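Local coordinates for protein F420-reducing hydrogenase, subunit beta (PDB 4OMF) that probably passes electrons between an iron-sulfur cluster and FAD to reduce coenzyme F420, as the beta subunit of a hydrogenase from Methanothermobacter marburgensis, at residues E263-E266 with K267-A271. Sequence-based numbering, arbitrary orientation.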
loop_
_atom_site.group_PDB
_atom_site.type_symbol
_atom_site.label_atom_id
_atom_site.label_comp_id
_atom_site.label_asym_id
_atom_site.label_seq_id
_atom_site.Cartn_x
_atom_site.Cartn_y
_atom_site.Cartn_z
ATOM N N GLU C 263 6.425 38.415 1.040
ATOM C CA GLU C 263 6.202 38.765 2.432
ATOM C C GLU C 263 5.163 37.839 3.065
ATOM O O GLU C 263 5.306 37.424 4.224
ATOM C CB GLU C 263 5.757 40.222 2.547
ATOM C CG GLU C 263 5.550 40.697 3.956
ATOM C CD GLU C 263 5.404 42.199 4.009
ATOM O OE1 GLU C 263 6.212 42.889 3.348
ATOM O OE2 GLU C 263 4.476 42.688 4.688
ATOM N N LYS C 264 4.130 37.514 2.294
ATOM C CA LYS C 264 3.052 36.662 2.781
ATOM C C LYS C 264 3.590 35.258 3.049
ATOM O O LYS C 264 3.298 34.630 4.074
ATOM C CB LYS C 264 1.914 36.616 1.762
ATOM C CG LYS C 264 0.756 35.713 2.135
ATOM C CD LYS C 264 -0.382 35.856 1.134
ATOM C CE LYS C 264 0.072 35.508 -0.271
ATOM N NZ LYS C 264 0.406 34.070 -0.391
ATOM N N ALA C 265 4.376 34.775 2.105
ATOM C CA ALA C 265 4.975 33.453 2.215
ATOM C C ALA C 265 5.879 33.365 3.440
ATOM O O ALA C 265 5.818 32.392 4.186
ATOM C CB ALA C 265 5.740 33.122 0.963
ATOM N N GLU C 266 6.704 34.386 3.680
ATOM C CA GLU C 266 7.620 34.307 4.816
ATOM C C GLU C 266 6.847 34.267 6.139
ATOM O O GLU C 266 7.229 33.568 7.070
ATOM C CB GLU C 266 8.607 35.468 4.779
ATOM C CG GLU C 266 9.582 35.399 3.603
ATOM C CD GLU C 266 10.653 34.311 3.736
ATOM O OE1 GLU C 266 10.713 33.614 4.780
ATOM O OE2 GLU C 266 11.453 34.163 2.786
ATOM N N LYS C 267 5.740 34.997 6.207
ATOM C CA LYS C 267 4.900 34.971 7.395
ATOM C C LYS C 267 4.319 33.578 7.615
ATOM O O LYS C 267 4.275 33.072 8.749
ATOM C CB LYS C 267 3.762 35.991 7.267
ATOM C CG LYS C 267 2.987 36.222 8.547
ATOM C CD LYS C 267 2.076 37.439 8.432
ATOM C CE LYS C 267 1.115 37.536 9.615
ATOM N NZ LYS C 267 0.207 36.344 9.692
ATOM N N ASN C 268 3.869 32.970 6.530
ATOM C CA ASN C 268 3.261 31.639 6.620
ATOM C C ASN C 268 4.297 30.550 6.879
ATOM O O ASN C 268 4.028 29.601 7.617
ATOM C CB ASN C 268 2.453 31.338 5.355
ATOM C CG ASN C 268 1.218 32.216 5.243
ATOM O OD1 ASN C 268 0.651 32.628 6.250
ATOM N ND2 ASN C 268 0.791 32.496 4.024
ATOM N N ILE C 269 5.490 30.696 6.298
ATOM C CA ILE C 269 6.583 29.776 6.595
ATOM C C ILE C 269 6.957 29.849 8.073
ATOM O O ILE C 269 7.166 28.822 8.736
ATOM C CB ILE C 269 7.801 30.083 5.706
ATOM C CG1 ILE C 269 7.475 29.668 4.264
ATOM C CG2 ILE C 269 9.047 29.392 6.234
ATOM C CD1 ILE C 269 8.389 30.321 3.223
ATOM N N ALA C 270 7.008 31.059 8.610
ATOM C CA ALA C 270 7.315 31.222 10.029
ATOM C C ALA C 270 6.236 30.608 10.917
ATOM O O ALA C 270 6.541 30.029 11.959
ATOM C CB ALA C 270 7.497 32.699 10.376
ATOM N N ALA C 271 4.979 30.780 10.528
ATOM C CA ALA C 271 3.866 30.182 11.259
ATOM C C ALA C 271 3.972 28.638 11.309
ATOM O O ALA C 271 3.712 28.026 12.353
ATOM C CB ALA C 271 2.553 30.602 10.632
#
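N268 lies one helical turn beyond K264, and the two side chains cross at a slant on one flank of helix 251-275. Read outward from its CB, N268 shows how a helical asparagine can lie close to the carbonyl oxygen that its own backbone N binds. CB stands 3.6 Å from K264 O, the acceptor of the i to i+4 bond from N268 N (3.0 Å). With chi1 at -68°, CG is anti to the carbonyl carbon and lies beside the backbone N, which brings it within 3.4 Å of K264 O. At the tip, OD1 is the more distant atom, 4.0 Å from K264 O, whereas ND2 remains close to that oxygen but at a poor angle for bonding; it touches CG of K264 at 3.7 Å and gives a hydrogen bond to K193 O of a neighbouring loop. The lysine chain starts extended and then bends at chi3 and chi4, and its side chain comes within about 7 Å of the iron-sulfur cluster.

A265 and I269 form the buried stripe. The bond from I269 N to A265 O is the shortest of the four between these turns, at 2.7 Å. CG1 and CD1 of the isoleucine both lie against the same oxygen, while CD1 only grazes A265 CB at 4.5 Å. I194, K196 and F281 pack against this stripe, and E266 adds a weak, long ion pair to K196.

Regular backbone bonding thus leaves the side chains to fasten the helix to the 193-196 loop, through a hydrogen bond from the N268 amide to K193 O and an apolar seam. Because C195 of that loop belongs to the cluster's pocket, the chemistry implies a helix anchored beside the cluster, with K264 probably adding positive potential there.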